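Local coordinates for hyaluronidase (Thermobaculum terrenum, PDB 5DIY), which probably removes O-linked N-acetylglucosamine (O-GlcNAc) from proteins as a hexosaminidase of glycoside hydrolase family 84, at residues Q21-M26 with Y40-D45; D25-M30 with I76-A81; N223-D228 with L267-F272; V252-N257 with A273-S278. All coordinates share one frame; numbering follows the deposited sequence.

In the fold
All four contacts belong to the eight-stranded parallel barrel of the catalytic TIM-barrel region. Contacts 1 and 2 share helix 20-32, with centres 9 Å apart, and are joined where the strands pair: Tyr-40 N lies 2.8 Å from Thr-79 O, a probable hydrogen bond. Contacts 3 and 4 share helix 262-277, with centres 11 Å apart, and are tied by a probable bond of 2.9 Å from Val-226 N to Asn-257 O. The two helices touch through Phe-29 and Leu-269. Contacts 1 and 3, centres 15 Å apart, both reach the bound NAG, near Asn-120, an engineered residue at the predicted proton-donor position; contact 4 contributes Asn-257.

Contact 1: Q21-M26 with Y40-D45; sequences QERLDM and YAPKQD. With NAG (2-acetamido-2-deoxy-beta-D-glucopyranose), chain E.
Arg-23 of helix 20-32 reaches across to Tyr-40 and Pro-42, where strand 37-40 passes into its following loop. Glu-22 precedes it in the helix, its carboxylate in a salt bridge with Lys-367. Next, Arg-23 runs extended from CG to NE, long enough to carry its charge to the loop. Tyr-40 CE1 sits over one face of the guanidinium, 3.5 Å from Arg-23 NH2, with the two planes 74° apart; Arg-23 NH1 lies at the edge of the tyrosine ring, in its plane. Arg-23 NH2 also rests 3.9 Å from Pro-42 CG, while its NE pairs with Glu-11. The ring of Pro-42 puts CD over the centre of one Tyr-40 face, and Tyr-40 OH donates to Asp-45 OD2 over 2.6 Å. A leucine in place of Tyr-40 would probably leave Asp-45 OD2 without this donor and the loop less firmly fixed. Pro-42 starts a type I turn ending at Asp-45, and within it Lys-43 NZ binds NAG O3 at 3.0 Å. Helix 20-32 is flanked by helix 262-277 on the side of Asp-25 and Met-26 and by helix 58-73, whose Leu-67 touches Arg-23.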
# COMPACT_ATOMS: atom_id res chain seq x y z
N GLN C 21 -12.06 -8.32 -15.83
CA GLN C 21 -13.31 -8.42 -15.06
C GLN C 21 -13.25 -7.67 -13.72
O GLN C 21 -14.25 -7.10 -13.27
CB GLN C 21 -13.67 -9.89 -14.81
CG GLN C 21 -15.07 -10.11 -14.27
CD GLN C 21 -16.13 -9.51 -15.17
OE1 GLN C 21 -16.11 -9.71 -16.39
NE2 GLN C 21 -17.06 -8.76 -14.58
N GLU C 22 -12.08 -7.68 -13.09
CA GLU C 22 -11.85 -6.96 -11.82
C GLU C 22 -11.95 -5.45 -12.02
O GLU C 22 -12.53 -4.74 -11.20
CB GLU C 22 -10.49 -7.35 -11.24
CG GLU C 22 -10.43 -8.81 -10.80
CD GLU C 22 -9.03 -9.31 -10.48
OE1 GLU C 22 -8.04 -8.78 -11.00
OE2 GLU C 22 -8.93 -10.28 -9.71
N ARG C 23 -11.40 -4.96 -13.13
CA ARG C 23 -11.54 -3.55 -13.51
C ARG C 23 -12.99 -3.15 -13.71
O ARG C 23 -13.42 -2.13 -13.18
CB ARG C 23 -10.73 -3.25 -14.77
CG ARG C 23 -9.24 -3.26 -14.53
CD ARG C 23 -8.47 -3.35 -15.83
NE ARG C 23 -7.04 -3.38 -15.59
CZ ARG C 23 -6.12 -3.81 -16.46
NH1 ARG C 23 -6.47 -4.28 -17.66
NH2 ARG C 23 -4.84 -3.78 -16.13
N LEU C 24 -13.74 -3.96 -14.45
CA LEU C 24 -15.16 -3.70 -14.69
C LEU C 24 -15.95 -3.68 -13.38
O LEU C 24 -16.78 -2.80 -13.17
CB LEU C 24 -15.76 -4.75 -15.64
CG LEU C 24 -15.24 -4.74 -17.09
CD1 LEU C 24 -15.57 -6.06 -17.77
CD2 LEU C 24 -15.81 -3.56 -17.87
N ASP C 25 -15.67 -4.66 -12.52
CA ASP C 25 -16.24 -4.73 -11.17
C ASP C 25 -15.82 -3.53 -10.31
O ASP C 25 -16.65 -2.94 -9.62
CB ASP C 25 -15.81 -6.05 -10.52
CG ASP C 25 -16.39 -6.23 -9.13
OD1 ASP C 25 -17.54 -6.69 -9.02
OD2 ASP C 25 -15.68 -5.91 -8.15
N MET C 26 -14.54 -3.16 -10.34
CA MET C 26 -14.07 -1.97 -9.62
C MET C 26 -14.81 -0.70 -10.06
O MET C 26 -15.10 0.15 -9.22
CB MET C 26 -12.55 -1.79 -9.78
CG MET C 26 -11.93 -0.75 -8.85
SD MET C 26 -12.16 -1.09 -7.08
CE MET C 26 -11.12 -2.53 -6.87
N TYR C 40 -5.44 4.29 -16.16
CA TYR C 40 -4.80 3.05 -16.57
C TYR C 40 -3.29 3.28 -16.65
O TYR C 40 -2.82 4.02 -17.51
CB TYR C 40 -5.33 2.59 -17.93
CG TYR C 40 -4.70 1.31 -18.39
CD1 TYR C 40 -5.24 0.09 -18.01
CD2 TYR C 40 -3.55 1.31 -19.17
CE1 TYR C 40 -4.66 -1.10 -18.41
CE2 TYR C 40 -2.96 0.12 -19.58
CZ TYR C 40 -3.53 -1.08 -19.19
OH TYR C 40 -2.97 -2.28 -19.58
N ALA C 41 -2.54 2.64 -15.74
CA ALA C 41 -1.08 2.75 -15.74
C ALA C 41 -0.32 1.59 -15.05
O ALA C 41 0.63 1.84 -14.32
CB ALA C 41 -0.68 4.08 -15.08
N PRO C 42 -0.73 0.33 -15.29
CA PRO C 42 -0.01 -0.76 -14.63
C PRO C 42 1.43 -0.86 -15.12
O PRO C 42 1.66 -0.92 -16.33
CB PRO C 42 -0.81 -2.01 -15.00
CG PRO C 42 -1.52 -1.65 -16.26
CD PRO C 42 -1.82 -0.18 -16.14
N LYS C 43 2.38 -0.86 -14.19
CA LYS C 43 3.81 -0.85 -14.51
C LYS C 43 4.26 -2.09 -15.29
O LYS C 43 5.16 -1.99 -16.11
CB LYS C 43 4.68 -0.71 -13.25
CG LYS C 43 4.72 0.69 -12.64
CD LYS C 43 5.65 1.63 -13.41
CE LYS C 43 5.94 2.90 -12.63
NZ LYS C 43 4.73 3.71 -12.32
N GLN C 44 3.63 -3.25 -15.04
CA GLN C 44 4.01 -4.51 -15.70
C GLN C 44 3.35 -4.76 -17.07
O GLN C 44 3.67 -5.76 -17.71
CB GLN C 44 3.74 -5.72 -14.79
CG GLN C 44 4.45 -5.66 -13.45
CD GLN C 44 5.97 -5.63 -13.56
OE1 GLN C 44 6.57 -6.39 -14.33
NE2 GLN C 44 6.60 -4.77 -12.78
N ASP C 45 2.45 -3.88 -17.50
CA ASP C 45 2.03 -3.85 -18.91
C ASP C 45 3.20 -3.29 -19.71
O ASP C 45 3.52 -2.11 -19.59
CB ASP C 45 0.76 -2.99 -19.09
CG ASP C 45 0.31 -2.85 -20.55
OD1 ASP C 45 0.97 -3.39 -21.47
OD2 ASP C 45 -0.71 -2.18 -20.78
C1 NAG E . 6.65 4.35 -7.02
C2 NAG E . 5.81 4.30 -8.31
C3 NAG E . 4.54 3.46 -8.21
C4 NAG E . 4.68 2.41 -7.13
C5 NAG E . 4.87 3.11 -5.79
C6 NAG E . 5.04 2.13 -4.62
C7 NAG E . 4.85 6.58 -8.14
C8 NAG E . 4.67 7.88 -8.87
N2 NAG E . 5.53 5.64 -8.81
O3 NAG E . 4.28 2.85 -9.48
O4 NAG E . 3.49 1.61 -7.05
O5 NAG E . 5.94 4.06 -5.81
O6 NAG E . 6.09 1.18 -4.86
O7 NAG E . 4.41 6.41 -7.01

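Contact 2: D25-M30 with I76-A81; sequences DMFEFM and INFTFA
Met-30 and Ile-76 meet at about a right angle, and the methionine can be followed atom by atom from the helix towards the start of strand 77-82. Its CB lies 3.9 Å from Ile-76 CD1. CG stands beside the backbone N (chi1 -75°) and leads away from the helix axis without coming as close to the isoleucine. SD comes next, passing alongside the ring of Phe-27 one turn back, 3.9 Å from its CD1. There the chain bends (chi3 79°), and this turn brings the terminal CE back onto Ile-76, 3.9 Å from its CG2 and somewhat farther from CD1. The isoleucine is therefore touched at two of its methyls by the two ends of one flexible chain, a fit that suits an unbranched thioether against a beta-branched residue. Ile-76 CD1 also approaches the helix backbone, 4.3 Å from Phe-27 O. Phe-27 itself extends to the next outward-facing residue of the strand: its CZ comes to the edge of the Phe-78 ring, near that ring's plane, 4.5 Å from CD2. This is loose apolar contact between large aromatic groups, appropriate to a layer with no polar bond between the segments. Tyr-38 of strand 37-40 meets both rings, edge-to-face with Phe-27 and at about 50° with Phe-78. Helix 20-32 thus reaches across strand 37-40 to its neighbour 77-82 on the outside of the barrel, while helix 58-73 packs against Ile-76 and Phe-78 and helix 262-277 lies against Met-26 and Phe-29.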
# COMPACT_ATOMS: atom_id res chain seq x y z
N ASP C 25 -15.67 -4.66 -12.52
CA ASP C 25 -16.24 -4.73 -11.17
C ASP C 25 -15.82 -3.53 -10.31
O ASP C 25 -16.65 -2.94 -9.62
CB ASP C 25 -15.81 -6.05 -10.52
CG ASP C 25 -16.39 -6.23 -9.13
OD1 ASP C 25 -17.54 -6.69 -9.02
OD2 ASP C 25 -15.68 -5.91 -8.15
N MET C 26 -14.54 -3.16 -10.34
CA MET C 26 -14.07 -1.97 -9.62
C MET C 26 -14.81 -0.70 -10.06
O MET C 26 -15.10 0.15 -9.22
CB MET C 26 -12.55 -1.79 -9.78
CG MET C 26 -11.93 -0.75 -8.85
SD MET C 26 -12.16 -1.09 -7.08
CE MET C 26 -11.12 -2.53 -6.87
N PHE C 27 -15.14 -0.58 -11.35
CA PHE C 27 -15.88 0.59 -11.83
C PHE C 27 -17.27 0.68 -11.19
O PHE C 27 -17.75 1.79 -10.92
CB PHE C 27 -16.00 0.63 -13.36
CG PHE C 27 -14.68 0.77 -14.10
CD1 PHE C 27 -13.52 1.24 -13.46
CD2 PHE C 27 -14.62 0.47 -15.45
CE1 PHE C 27 -12.33 1.37 -14.17
CE2 PHE C 27 -13.43 0.60 -16.16
CZ PHE C 27 -12.28 1.05 -15.52
N GLU C 28 -17.91 -0.46 -10.95
CA GLU C 28 -19.19 -0.51 -10.24
C GLU C 28 -19.02 -0.10 -8.77
O GLU C 28 -19.81 0.69 -8.26
CB GLU C 28 -19.84 -1.89 -10.34
CG GLU C 28 -20.30 -2.23 -11.75
CD GLU C 28 -20.74 -3.67 -11.94
OE1 GLU C 28 -20.44 -4.53 -11.08
OE2 GLU C 28 -21.37 -3.95 -12.98
N PHE C 29 -17.99 -0.63 -8.11
CA PHE C 29 -17.63 -0.19 -6.75
C PHE C 29 -17.35 1.32 -6.69
O PHE C 29 -17.80 2.01 -5.77
CB PHE C 29 -16.43 -0.99 -6.22
CG PHE C 29 -15.87 -0.46 -4.92
CD1 PHE C 29 -16.39 -0.87 -3.70
CD2 PHE C 29 -14.80 0.44 -4.93
CE1 PHE C 29 -15.88 -0.38 -2.51
CE2 PHE C 29 -14.29 0.93 -3.74
CZ PHE C 29 -14.82 0.52 -2.52
N MET C 30 -16.61 1.82 -7.67
CA MET C 30 -16.31 3.25 -7.77
C MET C 30 -17.59 4.10 -7.85
O MET C 30 -17.72 5.09 -7.13
CB MET C 30 -15.39 3.55 -8.96
CG MET C 30 -13.95 3.16 -8.73
SD MET C 30 -12.94 3.25 -10.21
CE MET C 30 -12.64 5.01 -10.31
N ILE C 76 -17.36 7.51 -14.68
CA ILE C 76 -15.92 7.52 -14.46
C ILE C 76 -15.23 8.11 -15.68
O ILE C 76 -15.48 7.66 -16.80
CB ILE C 76 -15.36 6.08 -14.27
CG1 ILE C 76 -16.23 5.23 -13.33
CG2 ILE C 76 -13.91 6.12 -13.80
CD1 ILE C 76 -16.40 5.79 -11.94
N ASN C 77 -14.36 9.09 -15.47
CA ASN C 77 -13.47 9.57 -16.53
C ASN C 77 -12.30 8.60 -16.65
O ASN C 77 -11.57 8.41 -15.68
CB ASN C 77 -12.97 10.99 -16.22
CG ASN C 77 -12.22 11.63 -17.39
OD1 ASN C 77 -12.47 11.33 -18.57
ND2 ASN C 77 -11.29 12.51 -17.07
N PHE C 78 -12.16 7.97 -17.82
CA PHE C 78 -11.06 7.04 -18.08
C PHE C 78 -9.87 7.82 -18.64
O PHE C 78 -10.00 8.51 -19.65
CB PHE C 78 -11.50 5.98 -19.08
CG PHE C 78 -10.48 4.89 -19.34
CD1 PHE C 78 -9.38 5.12 -20.16
CD2 PHE C 78 -10.66 3.62 -18.81
CE1 PHE C 78 -8.46 4.11 -20.42
CE2 PHE C 78 -9.74 2.61 -19.06
CZ PHE C 78 -8.65 2.85 -19.87
N THR C 79 -8.72 7.69 -17.98
CA THR C 79 -7.46 8.26 -18.45
C THR C 79 -6.51 7.14 -18.85
O THR C 79 -6.27 6.23 -18.07
CB THR C 79 -6.81 9.14 -17.37
OG1 THR C 79 -7.66 10.25 -17.07
CG2 THR C 79 -5.43 9.66 -17.80
N PHE C 80 -5.99 7.22 -20.07
CA PHE C 80 -4.95 6.32 -20.53
C PHE C 80 -3.62 6.98 -20.23
O PHE C 80 -3.39 8.10 -20.68
CB PHE C 80 -5.06 6.04 -22.04
CG PHE C 80 -3.92 5.22 -22.58
CD1 PHE C 80 -3.89 3.85 -22.39
CD2 PHE C 80 -2.86 5.84 -23.23
CE1 PHE C 80 -2.82 3.10 -22.87
CE2 PHE C 80 -1.79 5.09 -23.71
CZ PHE C 80 -1.78 3.72 -23.53
N ALA C 81 -2.75 6.29 -19.50
CA ALA C 81 -1.40 6.80 -19.25
C ALA C 81 -0.34 6.01 -20.01
O ALA C 81 -0.51 4.83 -20.31
CB ALA C 81 -1.09 6.81 -17.77

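Contact 3: N223-D228 with L267-F272; sequences NYPVND and LPLYTF. With NAG (2-acetamido-2-deoxy-beta-D-glucopyranose), chain E.
Apolar packing of Tyr-224 and Pro-225 on Pro-268 and Leu-269 joins the loop leaving the C-terminal end of strand 218-222 to helix 262-277, within the TIM barrel. The peptide bond before Pro-225 is cis, which folds the proline back so that its CB lies over the centre of one face of the Tyr-224 ring. The two prolines cross at about a right angle, Pro-225 CG 3.7 Å from Pro-268 CG. Tyr-224 CE2 touches Pro-268 CB at 3.8 Å, while its hydroxyl bonds to Gly-238 O. Leu-269 adds CD2, 4.1 Å from Pro-225 CD. Proline suits position 268, where the helix is kinked and the missing N-H costs no bond. Its oxygen takes two donors, Phe-272 N and Thr-271 OG1, the latter at 2.6 Å. The residues at both ends of 223-228 reach the sugar. Asn-223 places its amide beside the acetamido group, its CG 3.6 Å from NAG O7; an alanine here would probably leave that carbonyl without its polar neighbour and open a gap beside the sugar ring. Asp-228 grips the far hydroxyls with both carboxylate oxygens: NAG O6 donates to OD1 over 2.6 Å and NAG O4 to OD2 over 2.7 Å.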
# COMPACT_ATOMS: atom_id res chain seq x y z
N ASN C 223 -0.05 6.86 -2.57
CA ASN C 223 0.39 5.47 -2.59
C ASN C 223 -0.07 4.71 -1.35
O ASN C 223 0.73 4.30 -0.51
CB ASN C 223 1.92 5.38 -2.73
CG ASN C 223 2.40 5.68 -4.14
OD1 ASN C 223 3.22 6.57 -4.35
ND2 ASN C 223 1.94 4.90 -5.09
N TYR C 224 -1.39 4.56 -1.26
CA TYR C 224 -2.04 3.71 -0.28
C TYR C 224 -3.38 3.31 -0.92
O TYR C 224 -4.06 4.20 -1.45
CB TYR C 224 -2.26 4.45 1.06
CG TYR C 224 -2.81 3.51 2.11
CD1 TYR C 224 -1.96 2.68 2.85
CD2 TYR C 224 -4.18 3.40 2.31
CE1 TYR C 224 -2.46 1.78 3.78
CE2 TYR C 224 -4.69 2.52 3.25
CZ TYR C 224 -3.83 1.70 3.97
OH TYR C 224 -4.36 0.82 4.88
N PRO C 225 -3.79 2.03 -0.88
CA PRO C 225 -3.17 0.95 -0.10
C PRO C 225 -2.03 0.14 -0.75
O PRO C 225 -1.64 -0.86 -0.18
CB PRO C 225 -4.37 0.02 0.17
CG PRO C 225 -5.26 0.24 -0.99
CD PRO C 225 -5.18 1.72 -1.24
N VAL C 226 -1.49 0.55 -1.91
CA VAL C 226 -0.43 -0.24 -2.59
C VAL C 226 0.51 -0.99 -1.68
O VAL C 226 1.10 -0.40 -0.78
CB VAL C 226 0.57 0.58 -3.47
CG1 VAL C 226 0.30 0.39 -4.93
CG2 VAL C 226 0.68 2.05 -3.06
N ASN C 227 0.69 -2.28 -1.96
CA ASN C 227 1.67 -3.11 -1.26
C ASN C 227 2.56 -3.87 -2.26
O ASN C 227 2.70 -5.08 -2.17
CB ASN C 227 0.96 -4.04 -0.26
CG ASN C 227 0.10 -5.11 -0.92
OD1 ASN C 227 -0.36 -4.97 -2.06
ND2 ASN C 227 -0.15 -6.20 -0.18
N ASP C 228 3.14 -3.15 -3.21
CA ASP C 228 4.03 -3.77 -4.20
C ASP C 228 5.47 -3.78 -3.72
O ASP C 228 5.80 -3.13 -2.72
CB ASP C 228 3.89 -3.14 -5.60
CG ASP C 228 4.27 -1.66 -5.66
OD1 ASP C 228 4.91 -1.13 -4.73
OD2 ASP C 228 3.93 -1.02 -6.68
N LEU C 267 -11.78 -2.38 0.94
CA LEU C 267 -11.93 -1.99 2.34
C LEU C 267 -11.32 -0.59 2.60
O LEU C 267 -12.05 0.31 3.01
CB LEU C 267 -11.38 -3.09 3.28
CG LEU C 267 -12.11 -3.35 4.59
CD1 LEU C 267 -11.32 -4.38 5.40
CD2 LEU C 267 -12.30 -2.07 5.39
N PRO C 268 -10.01 -0.40 2.34
CA PRO C 268 -9.45 0.96 2.48
C PRO C 268 -9.94 1.97 1.45
O PRO C 268 -10.09 3.15 1.78
CB PRO C 268 -7.93 0.74 2.34
CG PRO C 268 -7.80 -0.56 1.63
CD PRO C 268 -8.95 -1.39 2.10
N LEU C 269 -10.22 1.52 0.22
CA LEU C 269 -10.78 2.41 -0.81
C LEU C 269 -12.16 2.96 -0.44
O LEU C 269 -12.47 4.12 -0.74
CB LEU C 269 -10.81 1.74 -2.19
CG LEU C 269 -9.45 1.49 -2.86
CD1 LEU C 269 -9.66 0.71 -4.15
CD2 LEU C 269 -8.69 2.78 -3.12
N TYR C 270 -12.98 2.14 0.23
CA TYR C 270 -14.25 2.61 0.79
C TYR C 270 -14.02 3.80 1.72
O TYR C 270 -14.71 4.81 1.62
CB TYR C 270 -14.98 1.48 1.54
CG TYR C 270 -16.37 1.83 2.02
CD1 TYR C 270 -16.56 2.58 3.18
CD2 TYR C 270 -17.50 1.41 1.32
CE1 TYR C 270 -17.83 2.91 3.62
CE2 TYR C 270 -18.78 1.73 1.76
CZ TYR C 270 -18.94 2.48 2.91
OH TYR C 270 -20.19 2.81 3.37
N THR C 271 -13.04 3.68 2.62
CA THR C 271 -12.75 4.73 3.59
C THR C 271 -12.17 5.97 2.92
O THR C 271 -12.50 7.10 3.29
CB THR C 271 -11.83 4.24 4.73
OG1 THR C 271 -10.51 3.93 4.24
CG2 THR C 271 -12.43 3.02 5.43
N PHE C 272 -11.30 5.74 1.95
CA PHE C 272 -10.76 6.78 1.08
C PHE C 272 -11.88 7.59 0.42
O PHE C 272 -11.87 8.82 0.48
CB PHE C 272 -9.82 6.12 0.06
CG PHE C 272 -9.41 7.00 -1.10
CD1 PHE C 272 -8.55 8.08 -0.90
CD2 PHE C 272 -9.82 6.70 -2.40
CE1 PHE C 272 -8.14 8.87 -1.98
CE2 PHE C 272 -9.42 7.49 -3.47
CZ PHE C 272 -8.57 8.58 -3.26
C1 NAG E . 6.65 4.35 -7.02
C2 NAG E . 5.81 4.30 -8.31
C3 NAG E . 4.54 3.46 -8.21
C4 NAG E . 4.68 2.41 -7.13
C5 NAG E . 4.87 3.11 -5.79
C6 NAG E . 5.04 2.13 -4.62
C7 NAG E . 4.85 6.58 -8.14
C8 NAG E . 4.67 7.88 -8.87
N2 NAG E . 5.53 5.64 -8.81
O3 NAG E . 4.28 2.85 -9.48
O4 NAG E . 3.49 1.61 -7.05
O5 NAG E . 5.94 4.06 -5.81
O6 NAG E . 6.09 1.18 -4.86
O7 NAG E . 4.41 6.41 -7.01

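Contact 4: V252-N257 with A273-S278; sequences VGIYAN and AQYLNS
The bond from Asn-277 N to Ala-273 O, 3.0 Å long, lies in the last turns of helix 262-277, which present Tyr-275 and Leu-276 to Ile-254. A longer one, from Ser-278 N to Gln-274 O, follows before the chain leaves helical geometry at Ser-278. Across the interface everything is apolar and centres on Ile-254, a beta-branched residue well suited to a strand. Its CG1 stands beside the backbone N (chi1 -48°) and the chain then runs straight on (chi2 -177°), carrying CD1 out towards the helix. There it touches Leu-276 CD2 at 3.9 Å; the same leucine methyl lies 4.2 Å from Ile-254 CB, and the two chains cross at a slant. Tyr-275 comes to CD1 with the rim of its ring, CE2 being 4.2 Å from Ile-254 CD1. The flat ring can thus supply an apolar edge while its hydroxyl bonds to Asp-244 O. Ile-254 also packs on Phe-272, one turn earlier in the helix. The backbone of Ile-254 bonds to Tyr-6 and Gly-8, and Gly-253 and Tyr-255 bond to Leu-220, so strand 251-256 pairs with strands 6-11 and 218-222, closing the barrel. Past the strand, Asn-257 accepts a bond from Gly-12 N and touches NAG. This is the closing beta-alpha unit of a TIM barrel: an eighth strand, its following helix outside, and a sugar site at the strand's C-terminal end.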
# COMPACT_ATOMS: atom_id res chain seq x y z
N VAL C 252 -6.25 19.65 -6.39
CA VAL C 252 -7.34 19.52 -7.39
C VAL C 252 -8.03 18.14 -7.33
O VAL C 252 -9.21 18.01 -7.66
CB VAL C 252 -6.83 19.83 -8.83
CG1 VAL C 252 -5.90 18.75 -9.35
CG2 VAL C 252 -8.00 20.03 -9.80
N GLY C 253 -7.29 17.12 -6.91
CA GLY C 253 -7.85 15.79 -6.73
C GLY C 253 -6.85 14.79 -6.19
O GLY C 253 -5.66 15.11 -6.05
N ILE C 254 -7.33 13.59 -5.87
CA ILE C 254 -6.49 12.53 -5.34
C ILE C 254 -6.82 11.23 -6.06
O ILE C 254 -7.98 10.85 -6.14
CB ILE C 254 -6.69 12.32 -3.81
CG1 ILE C 254 -6.63 13.66 -3.06
CG2 ILE C 254 -5.64 11.33 -3.28
CD1 ILE C 254 -6.74 13.58 -1.55
N TYR C 255 -5.78 10.58 -6.59
CA TYR C 255 -5.87 9.21 -7.08
C TYR C 255 -5.15 8.26 -6.11
O TYR C 255 -3.97 8.46 -5.82
CB TYR C 255 -5.25 9.10 -8.47
CG TYR C 255 -6.02 9.78 -9.57
CD1 TYR C 255 -5.93 11.17 -9.75
CD2 TYR C 255 -6.81 9.05 -10.46
CE1 TYR C 255 -6.63 11.80 -10.77
CE2 TYR C 255 -7.51 9.67 -11.49
CZ TYR C 255 -7.41 11.05 -11.64
OH TYR C 255 -8.09 11.67 -12.65
N ALA C 256 -5.86 7.23 -5.65
CA ALA C 256 -5.27 6.22 -4.77
C ALA C 256 -4.67 5.10 -5.61
O ALA C 256 -5.37 4.53 -6.46
CB ALA C 256 -6.32 5.66 -3.83
N ASN C 257 -3.40 4.79 -5.39
CA ASN C 257 -2.78 3.59 -5.97
C ASN C 257 -3.08 2.38 -5.07
O ASN C 257 -2.57 2.30 -3.95
CB ASN C 257 -1.27 3.78 -6.15
CG ASN C 257 -0.65 2.78 -7.12
OD1 ASN C 257 -1.35 2.03 -7.80
ND2 ASN C 257 0.67 2.75 -7.18
N ALA C 273 -12.87 6.90 -0.15
CA ALA C 273 -14.03 7.54 -0.79
C ALA C 273 -14.89 8.37 0.17
O ALA C 273 -15.37 9.44 -0.19
CB ALA C 273 -14.90 6.50 -1.49
N GLN C 274 -15.09 7.86 1.39
CA GLN C 274 -15.80 8.62 2.42
C GLN C 274 -15.04 9.87 2.83
O GLN C 274 -15.66 10.92 3.02
CB GLN C 274 -16.12 7.75 3.64
CG GLN C 274 -17.19 6.69 3.37
CD GLN C 274 -17.98 6.32 4.61
OE1 GLN C 274 -19.22 6.35 4.60
NE2 GLN C 274 -17.28 5.97 5.67
N TYR C 275 -13.72 9.78 2.96
CA TYR C 275 -12.89 10.96 3.24
C TYR C 275 -13.06 12.01 2.15
O TYR C 275 -13.28 13.18 2.46
CB TYR C 275 -11.39 10.61 3.39
CG TYR C 275 -10.48 11.82 3.30
CD1 TYR C 275 -10.25 12.63 4.41
CD2 TYR C 275 -9.88 12.18 2.08
CE1 TYR C 275 -9.44 13.76 4.33
CE2 TYR C 275 -9.06 13.30 1.99
CZ TYR C 275 -8.84 14.09 3.11
OH TYR C 275 -8.03 15.19 3.01
N LEU C 276 -12.96 11.59 0.89
CA LEU C 276 -13.12 12.53 -0.23
C LEU C 276 -14.50 13.19 -0.24
O LEU C 276 -14.62 14.37 -0.53
CB LEU C 276 -12.88 11.84 -1.58
CG LEU C 276 -11.50 11.24 -1.86
CD1 LEU C 276 -11.57 10.40 -3.12
CD2 LEU C 276 -10.41 12.30 -1.94
N ASN C 277 -15.54 12.42 0.10
CA ASN C 277 -16.91 12.93 0.13
C ASN C 277 -17.16 14.03 1.17
O ASN C 277 -17.88 14.99 0.90
CB ASN C 277 -17.90 11.79 0.37
CG ASN C 277 -19.34 12.25 0.27
OD1 ASN C 277 -19.80 12.68 -0.79
ND2 ASN C 277 -20.07 12.17 1.39
N SER C 278 -16.57 13.88 2.36
CA SER C 278 -16.74 14.86 3.44
C SER C 278 -15.54 14.84 4.39
O SER C 278 -15.62 14.29 5.49
CB SER C 278 -18.04 14.58 4.18
OG SER C 278 -18.29 15.58 5.16